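Cytoplasmic protein (Cryptococcus neoformans var. grubii serotype A, PDB 7LPO) probably hydrolyses the beta-glucosidic bond of steryl glucosides, as a sterylglucosidase of glycoside hydrolase family 5. Local coordinates at residues W409-S414 with L438-L443; F136-M140 with D260-I264; Y178-W183 with F194-I198. One frame throughout, in Å; residues are numbered along the deposited sequence.

Contact 1: residues W409-S414 with L438-L443; sequences WLAYSS and LPESFL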
ATOM      1  N   TRP A 409      -2.770 -17.295  -0.813  1.00 14.25           N
ATOM      2  CA  TRP A 409      -1.691 -16.822  -1.673  1.00 15.92           C
ATOM      3  C   TRP A 409      -1.267 -17.878  -2.684  1.00 16.13           C
ATOM      4  O   TRP A 409      -0.887 -17.534  -3.810  1.00 17.72           O
ATOM      5  CB  TRP A 409      -0.486 -16.393  -0.843  1.00 14.20           C
ATOM      6  CG  TRP A 409       0.649 -15.950  -1.727  1.00 14.16           C
ATOM      7  CD1 TRP A 409       0.855 -14.696  -2.230  1.00 14.13           C
ATOM      8  CD2 TRP A 409       1.698 -16.766  -2.248  1.00 15.50           C
ATOM      9  NE1 TRP A 409       1.975 -14.680  -3.016  1.00 14.10           N
ATOM     10  CE2 TRP A 409       2.510 -15.941  -3.049  1.00 16.61           C
ATOM     11  CE3 TRP A 409       2.031 -18.117  -2.118  1.00 15.81           C
ATOM     12  CZ2 TRP A 409       3.632 -16.420  -3.712  1.00 16.29           C
ATOM     13  CZ3 TRP A 409       3.146 -18.592  -2.784  1.00 16.72           C
ATOM     14  CH2 TRP A 409       3.934 -17.746  -3.565  1.00 17.21           C
ATOM     15  N   LEU A 410      -1.324 -19.160  -2.314  1.00 16.09           N
ATOM     16  CA  LEU A 410      -1.013 -20.211  -3.276  1.00 18.52           C
ATOM     17  C   LEU A 410      -1.975 -20.163  -4.453  1.00 18.33           C
ATOM     18  O   LEU A 410      -1.548 -20.170  -5.614  1.00 19.84           O
ATOM     19  CB  LEU A 410      -1.055 -21.582  -2.611  1.00 20.73           C
ATOM     20  CG  LEU A 410      -0.094 -21.783  -1.436  1.00 26.61           C
ATOM     21  CD1 LEU A 410      -0.454 -23.112  -0.732  1.00 30.76           C
ATOM     22  CD2 LEU A 410       1.363 -21.786  -1.847  1.00 27.40           C
ATOM     23  N   ALA A 411      -3.284 -20.100  -4.162  1.00 18.12           N
ATOM     24  CA  ALA A 411      -4.302 -20.017  -5.208  1.00 18.84           C
ATOM     25  C   ALA A 411      -4.128 -18.764  -6.056  1.00 18.87           C
ATOM     26  O   ALA A 411      -4.192 -18.819  -7.291  1.00 21.79           O
ATOM     27  CB  ALA A 411      -5.702 -20.041  -4.589  1.00 18.74           C
ATOM     28  N   TYR A 412      -3.933 -17.614  -5.407  1.00 17.11           N
ATOM     29  CA  TYR A 412      -3.756 -16.367  -6.147  1.00 15.17           C
ATOM     30  C   TYR A 412      -2.528 -16.438  -7.045  1.00 14.86           C
ATOM     31  O   TYR A 412      -2.605 -16.161  -8.246  1.00 14.09           O
ATOM     32  CB  TYR A 412      -3.646 -15.190  -5.170  1.00 14.63           C
ATOM     33  CG  TYR A 412      -3.307 -13.871  -5.829  1.00 15.78           C
ATOM     34  CD1 TYR A 412      -4.288 -13.112  -6.437  1.00 14.79           C
ATOM     35  CD2 TYR A 412      -1.997 -13.387  -5.852  1.00 16.36           C
ATOM     36  CE1 TYR A 412      -3.997 -11.910  -7.046  1.00 15.11           C
ATOM     37  CE2 TYR A 412      -1.695 -12.175  -6.472  1.00 15.56           C
ATOM     38  CZ  TYR A 412      -2.707 -11.446  -7.067  1.00 16.15           C
ATOM     39  OH  TYR A 412      -2.447 -10.238  -7.678  1.00 18.05           O
ATOM     40  N   SER A 413      -1.381 -16.823  -6.476  1.00 16.63           N
ATOM     41  CA  SER A 413      -0.129 -16.768  -7.225  1.00 17.50           C
ATOM     42  C   SER A 413      -0.142 -17.737  -8.408  1.00 17.39           C
ATOM     43  O   SER A 413       0.409 -17.431  -9.471  1.00 18.23           O
ATOM     44  CB  SER A 413       1.051 -17.047  -6.291  1.00 17.61           C
ATOM     45  OG  SER A 413       1.010 -18.357  -5.759  1.00 20.51           O
ATOM     46  N   SER A 414      -0.776 -18.900  -8.252  1.00 16.43           N
ATOM     47  CA  SER A 414      -0.879 -19.829  -9.374  1.00 18.97           C
ATOM     48  C   SER A 414      -1.655 -19.217 -10.532  1.00 17.31           C
ATOM     49  O   SER A 414      -1.298 -19.405 -11.700  1.00 18.48           O
ATOM     50  CB  SER A 414      -1.549 -21.129  -8.933  1.00 20.94           C
ATOM     51  OG  SER A 414      -0.780 -21.768  -7.943  1.00 24.28           O
ATOM     52  N   LEU A 438       7.188 -19.820   2.340  1.00 30.60           N
ATOM     53  CA  LEU A 438       6.431 -20.180   1.158  1.00 27.94           C
ATOM     54  C   LEU A 438       7.244 -21.141   0.301  1.00 28.27           C
ATOM     55  O   LEU A 438       8.468 -21.002   0.209  1.00 27.24           O
ATOM     56  CB  LEU A 438       6.068 -18.937   0.338  1.00 25.20           C
ATOM     57  CG  LEU A 438       5.084 -17.971   1.005  1.00 22.52           C
ATOM     58  CD1 LEU A 438       4.974 -16.689   0.181  1.00 23.68           C
ATOM     59  CD2 LEU A 438       3.716 -18.593   1.206  1.00 19.87           C
ATOM     60  N   PRO A 439       6.601 -22.122  -0.326  1.00 29.62           N
ATOM     61  CA  PRO A 439       7.364 -23.179  -1.003  1.00 29.35           C
ATOM     62  C   PRO A 439       8.027 -22.682  -2.279  1.00 26.98           C
ATOM     63  O   PRO A 439       7.475 -21.859  -3.012  1.00 23.27           O
ATOM     64  CB  PRO A 439       6.303 -24.244  -1.303  1.00 29.88           C
ATOM     65  CG  PRO A 439       5.019 -23.442  -1.472  1.00 29.88           C
ATOM     66  CD  PRO A 439       5.141 -22.285  -0.488  1.00 29.98           C
ATOM     67  N   GLU A 440       9.230 -23.203  -2.542  1.00 27.20           N
ATOM     68  CA  GLU A 440       9.906 -22.898  -3.797  1.00 28.18           C
ATOM     69  C   GLU A 440       9.132 -23.437  -4.993  1.00 28.59           C
ATOM     70  O   GLU A 440       9.290 -22.918  -6.104  1.00 27.60           O
ATOM     71  CB  GLU A 440      11.326 -23.476  -3.801  1.00 29.92           C
ATOM     72  CG  GLU A 440      12.423 -22.529  -3.337  1.00 30.59           C
ATOM     73  CD  GLU A 440      12.368 -21.158  -4.008  1.00 32.10           C
ATOM     74  OE1 GLU A 440      12.408 -20.145  -3.277  1.00 33.54           O
ATOM     75  OE2 GLU A 440      12.267 -21.093  -5.258  1.00 31.55           O
ATOM     76  N   SER A 441       8.298 -24.467  -4.796  1.00 30.94           N
ATOM     77  CA  SER A 441       7.489 -24.977  -5.898  1.00 29.32           C
ATOM     78  C   SER A 441       6.532 -23.919  -6.432  1.00 32.03           C
ATOM     79  O   SER A 441       6.022 -24.067  -7.547  1.00 34.62           O
ATOM     80  CB  SER A 441       6.697 -26.218  -5.464  1.00 27.60           C
ATOM     81  OG  SER A 441       6.097 -26.048  -4.191  1.00 27.17           O
ATOM     82  N   PHE A 442       6.269 -22.864  -5.660  1.00 30.03           N
ATOM     83  CA  PHE A 442       5.460 -21.737  -6.114  1.00 26.01           C
ATOM     84  C   PHE A 442       6.278 -20.473  -6.342  1.00 23.07           C
ATOM     85  O   PHE A 442       5.966 -19.702  -7.249  1.00 22.85           O
ATOM     86  CB  PHE A 442       4.350 -21.431  -5.097  1.00 24.88           C
ATOM     87  CG  PHE A 442       3.245 -22.444  -5.082  1.00 27.77           C
ATOM     88  CD1 PHE A 442       3.470 -23.724  -4.611  1.00 28.33           C
ATOM     89  CD2 PHE A 442       1.976 -22.112  -5.533  1.00 30.36           C
ATOM     90  CE1 PHE A 442       2.452 -24.659  -4.599  1.00 30.39           C
ATOM     91  CE2 PHE A 442       0.956 -23.040  -5.526  1.00 32.24           C
ATOM     92  CZ  PHE A 442       1.190 -24.315  -5.062  1.00 32.54           C
ATOM     93  N   LEU A 443       7.308 -20.236  -5.533  1.00 22.19           N
ATOM     94  CA  LEU A 443       8.163 -19.074  -5.755  1.00 21.91           C
ATOM     95  C   LEU A 443       8.982 -19.232  -7.032  1.00 22.92           C
ATOM     96  O   LEU A 443       9.032 -18.320  -7.865  1.00 20.94           O
ATOM     97  CB  LEU A 443       9.083 -18.876  -4.557  1.00 21.36           C
ATOM     98  CG  LEU A 443       8.425 -18.494  -3.233  1.00 22.39           C
ATOM     99  CD1 LEU A 443       9.478 -18.379  -2.148  1.00 23.73           C
ATOM    100  CD2 LEU A 443       7.661 -17.202  -3.386  1.00 23.11           C
TER
HETATM  101  O   HOH W   1       3.234 -19.511  -8.173  1.00 24.47           O
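The short helix 440-443 and the turn before it pack on helix 400-419. L438 comes first. Its CD1 sits over the six-membered ring of W409, 3.8 Å from the centroid and 4° off the normal, a CH-pi contact. P439, the N-cap residue, touches L410 with its CG, 4.0 Å from L410 CD2. F442 is a knob in a hole formed by W409, L410, S413 and S414. L410 CD2 lies 3.7 Å from the centroid of the F442 ring, over its face, and S414 OG is 3.2 Å from F442 CE2. A water donates to F442 O at 2.9 Å and, weakly, to S413 OG at 3.5 Å. L443 closes the row, with CD2 3.8 Å from W409 CH2. W409 and L443 also touch I427 of strand 424-427. R417 binds L443 O. No direct hydrogen bond crosses between the segments. S414 OG donates to L410 O (2.9 Å) in its own helix. The contact therefore holds mainly by apolar packing and CH-pi contacts.

Contact 2: residues F136-M140 with D260-I264; sequences FRVFM and DECVI
Two neighbouring parallel strands of the TIM barrel expected for this family meet here near their N-terminal ends. R137, V138 and I264 have the most surface covered. V138 sets the register. It pairs with V263 in a parallel bridge, CA-CA 4.6 Å. R137 lies beside C262, also CA-CA 4.6 Å. V138 is in beta conformation (phi/psi -136/139). Its N donates to C262 O and its O accepts from I264 N, both at 2.8 Å and 155°. One residue thus bonds to two residues that flank its partner, as parallel sheets require. Build D260 with positive phi (75/-42) and C262 at -116/-65, so that the second chain turns into its strand. D260 N donates to V263 O at 2.7 Å. The CA of V263 also approaches V138 O at 3.2 Å. V138 is t, with CG2 3.8 Å from C262 SG. M140 CG reaches V263 CG1 at 3.9 Å. I264 is p. Its CG2 lies 4.1 Å from R137 CD and its CG1 4.4 Å from F139 CB. R137 is m, m, t at chi1 to chi3, which brings NH1 to 3.1 Å from both D260 O and E261 O; NH1 hydrogen-bonds to H19 O. A water donates to F136 O (2.7 Å) and E261 O (3.0 Å). Strand 98-104 pairs with strand 137-143 as well, binding R137 and F139. V138, M140 and V263 face L128 of helix 118-133, while F139 stacks on F426 of strand 424-427.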
ATOM      1  N   PHE A 136       8.885   3.173 -17.706  1.00 24.19           N
ATOM      2  CA  PHE A 136       8.614   2.711 -16.355  1.00 21.80           C
ATOM      3  C   PHE A 136       8.550   1.192 -16.289  1.00 20.80           C
ATOM      4  O   PHE A 136       8.060   0.536 -17.212  1.00 21.32           O
ATOM      5  CB  PHE A 136       7.290   3.287 -15.842  1.00 20.57           C
ATOM      6  CG  PHE A 136       7.372   4.721 -15.471  1.00 19.42           C
ATOM      7  CD1 PHE A 136       7.986   5.101 -14.294  1.00 18.15           C
ATOM      8  CD2 PHE A 136       6.852   5.698 -16.306  1.00 18.80           C
ATOM      9  CE1 PHE A 136       8.090   6.428 -13.956  1.00 18.36           C
ATOM     10  CE2 PHE A 136       6.943   7.021 -15.970  1.00 19.48           C
ATOM     11  CZ  PHE A 136       7.567   7.391 -14.789  1.00 19.81           C
ATOM     12  N   ARG A 137       9.053   0.638 -15.188  1.00 21.44           N
ATOM     13  CA  ARG A 137       8.675  -0.699 -14.759  1.00 20.46           C
ATOM     14  C   ARG A 137       7.446  -0.572 -13.869  1.00 20.14           C
ATOM     15  O   ARG A 137       7.283   0.416 -13.149  1.00 20.63           O
ATOM     16  CB  ARG A 137       9.807  -1.394 -13.999  1.00 20.74           C
ATOM     17  CG  ARG A 137      11.144  -1.427 -14.727  1.00 21.29           C
ATOM     18  CD  ARG A 137      11.094  -2.217 -16.052  1.00 22.89           C
ATOM     19  NE  ARG A 137      12.461  -2.469 -16.505  1.00 25.47           N
ATOM     20  CZ  ARG A 137      12.872  -3.570 -17.128  1.00 27.05           C
ATOM     21  NH1 ARG A 137      12.018  -4.549 -17.406  1.00 25.75           N
ATOM     22  NH2 ARG A 137      14.149  -3.694 -17.466  1.00 29.06           N
ATOM     23  N   VAL A 138       6.570  -1.570 -13.932  1.00 19.00           N
ATOM     24  CA  VAL A 138       5.297  -1.534 -13.223  1.00 18.66           C
ATOM     25  C   VAL A 138       5.055  -2.885 -12.559  1.00 19.65           C
ATOM     26  O   VAL A 138       5.322  -3.934 -13.156  1.00 19.21           O
ATOM     27  CB  VAL A 138       4.128  -1.209 -14.181  1.00 19.44           C
ATOM     28  CG1 VAL A 138       2.803  -1.319 -13.447  1.00 20.65           C
ATOM     29  CG2 VAL A 138       4.275   0.164 -14.813  1.00 20.12           C
ATOM     30  N   PHE A 139       4.534  -2.870 -11.326  1.00 16.46           N
ATOM     31  CA  PHE A 139       3.911  -4.063 -10.771  1.00 15.27           C
ATOM     32  C   PHE A 139       2.509  -3.711 -10.287  1.00 14.53           C
ATOM     33  O   PHE A 139       2.228  -2.583  -9.865  1.00 16.01           O
ATOM     34  CB  PHE A 139       4.781  -4.759  -9.688  1.00 15.57           C
ATOM     35  CG  PHE A 139       4.922  -4.027  -8.393  1.00 16.37           C
ATOM     36  CD1 PHE A 139       5.826  -3.004  -8.262  1.00 17.58           C
ATOM     37  CD2 PHE A 139       4.212  -4.436  -7.280  1.00 17.44           C
ATOM     38  CE1 PHE A 139       5.985  -2.352  -7.052  1.00 20.00           C
ATOM     39  CE2 PHE A 139       4.360  -3.793  -6.070  1.00 19.50           C
ATOM     40  CZ  PHE A 139       5.256  -2.758  -5.950  1.00 19.88           C
ATOM     41  N   MET A 140       1.614  -4.678 -10.446  1.00 15.50           N
ATOM     42  CA  MET A 140       0.182  -4.471 -10.302  1.00 14.70           C
ATOM     43  C   MET A 140      -0.254  -4.698  -8.861  1.00 15.74           C
ATOM     44  O   MET A 140       0.132  -5.688  -8.234  1.00 17.77           O
ATOM     45  CB  MET A 140      -0.579  -5.421 -11.226  1.00 14.70           C
ATOM     46  CG  MET A 140      -0.120  -5.435 -12.673  1.00 16.81           C
ATOM     47  SD  MET A 140      -0.228  -3.812 -13.464  1.00 21.86           S
ATOM     48  CE  MET A 140      -1.901  -3.506 -13.680  1.00 19.70           C
ATOM     49  N   ASP A 260       6.800  -8.221 -18.569  1.00 23.06           N
ATOM     50  CA  ASP A 260       8.219  -8.380 -18.259  1.00 25.47           C
ATOM     51  C   ASP A 260       9.064  -7.169 -18.644  1.00 24.52           C
ATOM     52  O   ASP A 260       9.938  -6.758 -17.873  1.00 23.17           O
ATOM     53  CB  ASP A 260       8.752  -9.653 -18.927  1.00 26.87           C
ATOM     54  CG  ASP A 260       7.976 -10.890 -18.504  1.00 30.24           C
ATOM     55  OD1 ASP A 260       7.643 -10.983 -17.299  1.00 29.52           O
ATOM     56  OD2 ASP A 260       7.680 -11.756 -19.365  1.00 31.40           O
ATOM     57  N   GLU A 261       8.812  -6.589 -19.818  1.00 25.81           N
ATOM     58  CA  GLU A 261       9.502  -5.361 -20.189  1.00 25.27           C
ATOM     59  C   GLU A 261       8.964  -4.174 -19.402  1.00 25.22           C
ATOM     60  O   GLU A 261       9.725  -3.280 -19.012  1.00 28.86           O
ATOM     61  CB  GLU A 261       9.362  -5.114 -21.689  1.00 29.40           C
ATOM     62  CG  GLU A 261       9.996  -3.809 -22.161  1.00 37.16           C
ATOM     63  CD  GLU A 261      10.044  -3.684 -23.679  1.00 45.40           C
ATOM     64  OE1 GLU A 261       9.419  -4.519 -24.381  1.00 48.65           O
ATOM     65  OE2 GLU A 261      10.707  -2.747 -24.172  1.00 47.58           O
ATOM     66  N   CYS A 262       7.652  -4.136 -19.173  1.00 19.66           N
ATOM     67  CA  CYS A 262       7.042  -3.075 -18.376  1.00 18.26           C
ATOM     68  C   CYS A 262       6.416  -3.649 -17.113  1.00 18.42           C
ATOM     69  O   CYS A 262       6.887  -3.351 -16.011  1.00 17.68           O
ATOM     70  CB  CYS A 262       6.014  -2.318 -19.215  1.00 18.09           C
ATOM     71  SG  CYS A 262       5.089  -1.084 -18.289  1.00 20.35           S
ATOM     72  N   VAL A 263       5.378  -4.477 -17.240  1.00 16.38           N
ATOM     73  CA  VAL A 263       4.708  -5.089 -16.097  1.00 15.65           C
ATOM     74  C   VAL A 263       5.579  -6.258 -15.652  1.00 14.11           C
ATOM     75  O   VAL A 263       5.588  -7.312 -16.281  1.00 16.47           O
ATOM     76  CB  VAL A 263       3.289  -5.541 -16.446  1.00 18.01           C
ATOM     77  CG1 VAL A 263       2.663  -6.271 -15.265  1.00 19.85           C
ATOM     78  CG2 VAL A 263       2.451  -4.348 -16.871  1.00 18.34           C
ATOM     79  N   ILE A 264       6.325  -6.076 -14.568  1.00 15.40           N
ATOM     80  CA  ILE A 264       7.278  -7.102 -14.170  1.00 13.85           C
ATOM     81  C   ILE A 264       6.703  -8.123 -13.199  1.00 13.87           C
ATOM     82  O   ILE A 264       7.297  -9.195 -13.028  1.00 13.87           O
ATOM     83  CB  ILE A 264       8.534  -6.454 -13.564  1.00 18.43           C
ATOM     84  CG1 ILE A 264       8.209  -5.721 -12.259  1.00 17.24           C
ATOM     85  CG2 ILE A 264       9.152  -5.489 -14.564  1.00 18.93           C
ATOM     86  CD1 ILE A 264       9.452  -5.082 -11.583  1.00 16.19           C
TER
HETATM   87  O   HOH W   2       9.216  -0.320 -19.520  1.00 40.52           O

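Contact 3: residues Y178-W183 with F194-I198; sequences YLHCEW and FPAMI
An aromatic cluster of H180, W183 and F194 joins two parts of one long loop between helices 159-163 and 206-221. The chain of 178-183 is extended at Y178 and L179, then makes a short 3-10 turn at H180-C181. Residues P195 to I198 form a type II beta turn, with I198 N bonded to P195 O at 3.2 Å. H180 CA lies 6.4 Å from F194 CA, and Y178 CA 8.2 Å from I198 CA. No hydrogen bond crosses. H180, W183 and F194 are all t at chi1. Among the rings, H180 and F194 lie near parallel (17°) but slid apart, centroids 4.5 Å. F194 turns its edge to the face of the W183 five-membered ring, offset, at 5.3 Å and 67°. CH-pi contact adds H180 CA, 3.8 Å from the F194 centroid. H180 ND1 hydrogen-bonds to S55 OG and NE2 to P191 O. Apolar packing completes the set: I198 CD1 is 4.2 Å from W183 CH2, and P195 CD lies over the indole face, 3.5 Å from W183 CE2.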
ATOM      1  N   TYR A 178     -17.622   2.662   9.876  1.00 15.87           N
ATOM      2  CA  TYR A 178     -17.696   4.116   9.823  1.00 15.80           C
ATOM      3  C   TYR A 178     -17.367   4.540   8.398  1.00 16.88           C
ATOM      4  O   TYR A 178     -16.242   4.337   7.928  1.00 17.54           O
ATOM      5  CB  TYR A 178     -16.743   4.774  10.816  1.00 18.45           C
ATOM      6  CG  TYR A 178     -17.122   4.578  12.255  1.00 22.22           C
ATOM      7  CD1 TYR A 178     -18.445   4.706  12.672  1.00 23.42           C
ATOM      8  CD2 TYR A 178     -16.156   4.258  13.209  1.00 23.05           C
ATOM      9  CE1 TYR A 178     -18.800   4.511  13.988  1.00 23.31           C
ATOM     10  CE2 TYR A 178     -16.499   4.077  14.536  1.00 22.51           C
ATOM     11  CZ  TYR A 178     -17.819   4.206  14.917  1.00 24.28           C
ATOM     12  OH  TYR A 178     -18.173   4.032  16.231  1.00 25.54           O
ATOM     13  N   LEU A 179     -18.347   5.119   7.719  1.00 15.09           N
ATOM     14  CA  LEU A 179     -18.182   5.638   6.372  1.00 16.63           C
ATOM     15  C   LEU A 179     -17.985   7.144   6.444  1.00 17.35           C
ATOM     16  O   LEU A 179     -18.737   7.839   7.135  1.00 18.58           O
ATOM     17  CB  LEU A 179     -19.406   5.322   5.513  1.00 21.31           C
ATOM     18  CG  LEU A 179     -19.522   3.918   4.929  1.00 25.65           C
ATOM     19  CD1 LEU A 179     -19.193   2.854   5.940  1.00 28.73           C
ATOM     20  CD2 LEU A 179     -20.944   3.737   4.384  1.00 25.65           C
ATOM     21  N   HIS A 180     -16.993   7.642   5.712  1.00 16.48           N
ATOM     22  CA  HIS A 180     -16.735   9.075   5.701  1.00 14.87           C
ATOM     23  C   HIS A 180     -17.987   9.869   5.336  1.00 14.99           C
ATOM     24  O   HIS A 180     -18.299  10.888   5.965  1.00 14.97           O
ATOM     25  CB  HIS A 180     -15.608   9.371   4.719  1.00 14.80           C
ATOM     26  CG  HIS A 180     -15.095  10.769   4.805  1.00 14.81           C
ATOM     27  ND1 HIS A 180     -14.196  11.288   3.899  1.00 14.76           N
ATOM     28  CD2 HIS A 180     -15.347  11.756   5.696  1.00 14.86           C
ATOM     29  CE1 HIS A 180     -13.918  12.538   4.227  1.00 14.78           C
ATOM     30  NE2 HIS A 180     -14.601  12.845   5.317  1.00 14.84           N
ATOM     31  N   CYS A 181     -18.723   9.417   4.329  1.00 15.09           N
ATOM     32  CA  CYS A 181     -19.869  10.184   3.855  1.00 19.68           C
ATOM     33  C   CYS A 181     -21.091  10.071   4.762  1.00 21.35           C
ATOM     34  O   CYS A 181     -22.052  10.818   4.557  1.00 21.18           O
ATOM     35  CB  CYS A 181     -20.237   9.749   2.433  1.00 18.59           C
ATOM     36  SG  CYS A 181     -21.031   8.136   2.328  1.00 18.28           S
ATOM     37  N   GLU A 182     -21.080   9.181   5.763  1.00 22.72           N
ATOM     38  CA  GLU A 182     -22.173   9.081   6.724  1.00 20.07           C
ATOM     39  C   GLU A 182     -21.687   9.353   8.143  1.00 18.02           C
ATOM     40  O   GLU A 182     -22.242   8.828   9.110  1.00 16.36           O
ATOM     41  CB  GLU A 182     -22.851   7.712   6.640  1.00 21.90           C
ATOM     42  CG  GLU A 182     -23.424   7.399   5.254  1.00 24.65           C
ATOM     43  CD  GLU A 182     -24.326   6.163   5.220  1.00 26.27           C
ATOM     44  OE1 GLU A 182     -24.318   5.375   6.189  1.00 27.16           O
ATOM     45  OE2 GLU A 182     -25.047   5.978   4.212  1.00 26.52           O
ATOM     46  N   TRP A 183     -20.637  10.156   8.279  1.00 19.97           N
ATOM     47  CA  TRP A 183     -20.127  10.518   9.596  1.00 21.99           C
ATOM     48  C   TRP A 183     -20.568  11.927   9.949  1.00 22.76           C
ATOM     49  O   TRP A 183     -20.429  12.826   9.110  1.00 22.46           O
ATOM     50  CB  TRP A 183     -18.598  10.446   9.631  1.00 23.58           C
ATOM     51  CG  TRP A 183     -18.068  10.919  10.942  1.00 23.58           C
ATOM     52  CD1 TRP A 183     -17.877  12.215  11.337  1.00 25.40           C
ATOM     53  CD2 TRP A 183     -17.693  10.100  12.054  1.00 25.50           C
ATOM     54  NE1 TRP A 183     -17.410  12.250  12.630  1.00 27.77           N
ATOM     55  CE2 TRP A 183     -17.278  10.963  13.086  1.00 27.36           C
ATOM     56  CE3 TRP A 183     -17.669   8.720  12.276  1.00 26.82           C
ATOM     57  CZ2 TRP A 183     -16.844  10.492  14.317  1.00 28.69           C
ATOM     58  CZ3 TRP A 183     -17.233   8.254  13.496  1.00 28.35           C
ATOM     59  CH2 TRP A 183     -16.822   9.137  14.501  1.00 29.66           C
ATOM     60  N   PHE A 194     -14.569  14.226  10.026  1.00 22.55           N
ATOM     61  CA  PHE A 194     -14.137  12.831  10.114  1.00 19.63           C
ATOM     62  C   PHE A 194     -12.801  12.742  10.851  1.00 16.90           C
ATOM     63  O   PHE A 194     -11.816  13.342  10.397  1.00 17.44           O
ATOM     64  CB  PHE A 194     -14.022  12.264   8.698  1.00 19.51           C
ATOM     65  CG  PHE A 194     -14.109  10.766   8.616  1.00 17.97           C
ATOM     66  CD1 PHE A 194     -15.015  10.060   9.376  1.00 19.55           C
ATOM     67  CD2 PHE A 194     -13.286  10.069   7.753  1.00 18.76           C
ATOM     68  CE1 PHE A 194     -15.085   8.685   9.294  1.00 19.44           C
ATOM     69  CE2 PHE A 194     -13.359   8.694   7.655  1.00 19.38           C
ATOM     70  CZ  PHE A 194     -14.253   8.001   8.430  1.00 19.49           C
ATOM     71  N   PRO A 195     -12.723  12.046  11.987  1.00 16.84           N
ATOM     72  CA  PRO A 195     -11.469  12.048  12.755  1.00 17.99           C
ATOM     73  C   PRO A 195     -10.310  11.471  11.956  1.00 20.07           C
ATOM     74  O   PRO A 195     -10.462  10.526  11.179  1.00 19.07           O
ATOM     75  CB  PRO A 195     -11.794  11.187  13.986  1.00 18.03           C
ATOM     76  CG  PRO A 195     -13.274  11.230  14.112  1.00 20.50           C
ATOM     77  CD  PRO A 195     -13.813  11.357  12.702  1.00 19.84           C
ATOM     78  N   ALA A 196      -9.134  12.048  12.172  1.00 22.84           N
ATOM     79  CA  ALA A 196      -7.932  11.640  11.458  1.00 24.65           C
ATOM     80  C   ALA A 196      -7.674  10.146  11.591  1.00 21.99           C
ATOM     81  O   ALA A 196      -7.568   9.613  12.702  1.00 20.45           O
ATOM     82  CB  ALA A 196      -6.729  12.420  11.992  1.00 26.70           C
ATOM     83  N   MET A 197      -7.553   9.481  10.445  1.00 20.58           N
ATOM     84  CA  MET A 197      -7.098   8.097  10.357  1.00 19.76           C
ATOM     85  C   MET A 197      -8.039   7.127  11.054  1.00 18.99           C
ATOM     86  O   MET A 197      -7.657   5.983  11.338  1.00 20.26           O
ATOM     87  CB  MET A 197      -5.692   7.949  10.940  1.00 19.78           C
ATOM     88  CG  MET A 197      -4.583   8.651  10.150  1.00 20.21           C
ATOM     89  SD  MET A 197      -4.735   8.540   8.349  1.00 23.99           S
ATOM     90  CE  MET A 197      -3.723   7.158   7.982  1.00 21.13           C
ATOM     91  N   ILE A 198      -9.269   7.546  11.356  1.00 14.76           N
ATOM     92  CA  ILE A 198     -10.180   6.614  11.999  1.00 14.80           C
ATOM     93  C   ILE A 198     -10.631   5.536  11.023  1.00 14.76           C
ATOM     94  O   ILE A 198     -11.100   4.476  11.451  1.00 14.78           O
ATOM     95  CB  ILE A 198     -11.383   7.355  12.609  1.00 14.87           C
ATOM     96  CG1 ILE A 198     -12.071   6.462  13.647  1.00 19.92           C
ATOM     97  CG2 ILE A 198     -12.354   7.773  11.545  1.00 16.70           C
ATOM     98  CD1 ILE A 198     -13.110   7.196  14.491  1.00 23.55           C
TER

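How the contacts relate
Contact 2 opens first along the chain. Contact 3 is nested inside the loop it closes, and contact 1 follows. Contacts 1 and 2 belong to the same barrel region. Strand 263-267 of contact 2 pairs with strand 424-427, which follows helix 400-419 of contact 1. Segment 438-443 then leads to strand 447-449, the next in the sheet. Their centres are 20 Å apart, with nearest atoms about 5 Å apart. Contact 3 lies across the chain's centre from both; its centre is about 37 Å from that of contact 1 and about 35 Å from that of contact 2. So contact 2 joins barrel strands, contact 1 packs helices outside them, and contact 3 joins two parts of the loop between helices 159-163 and 206-221.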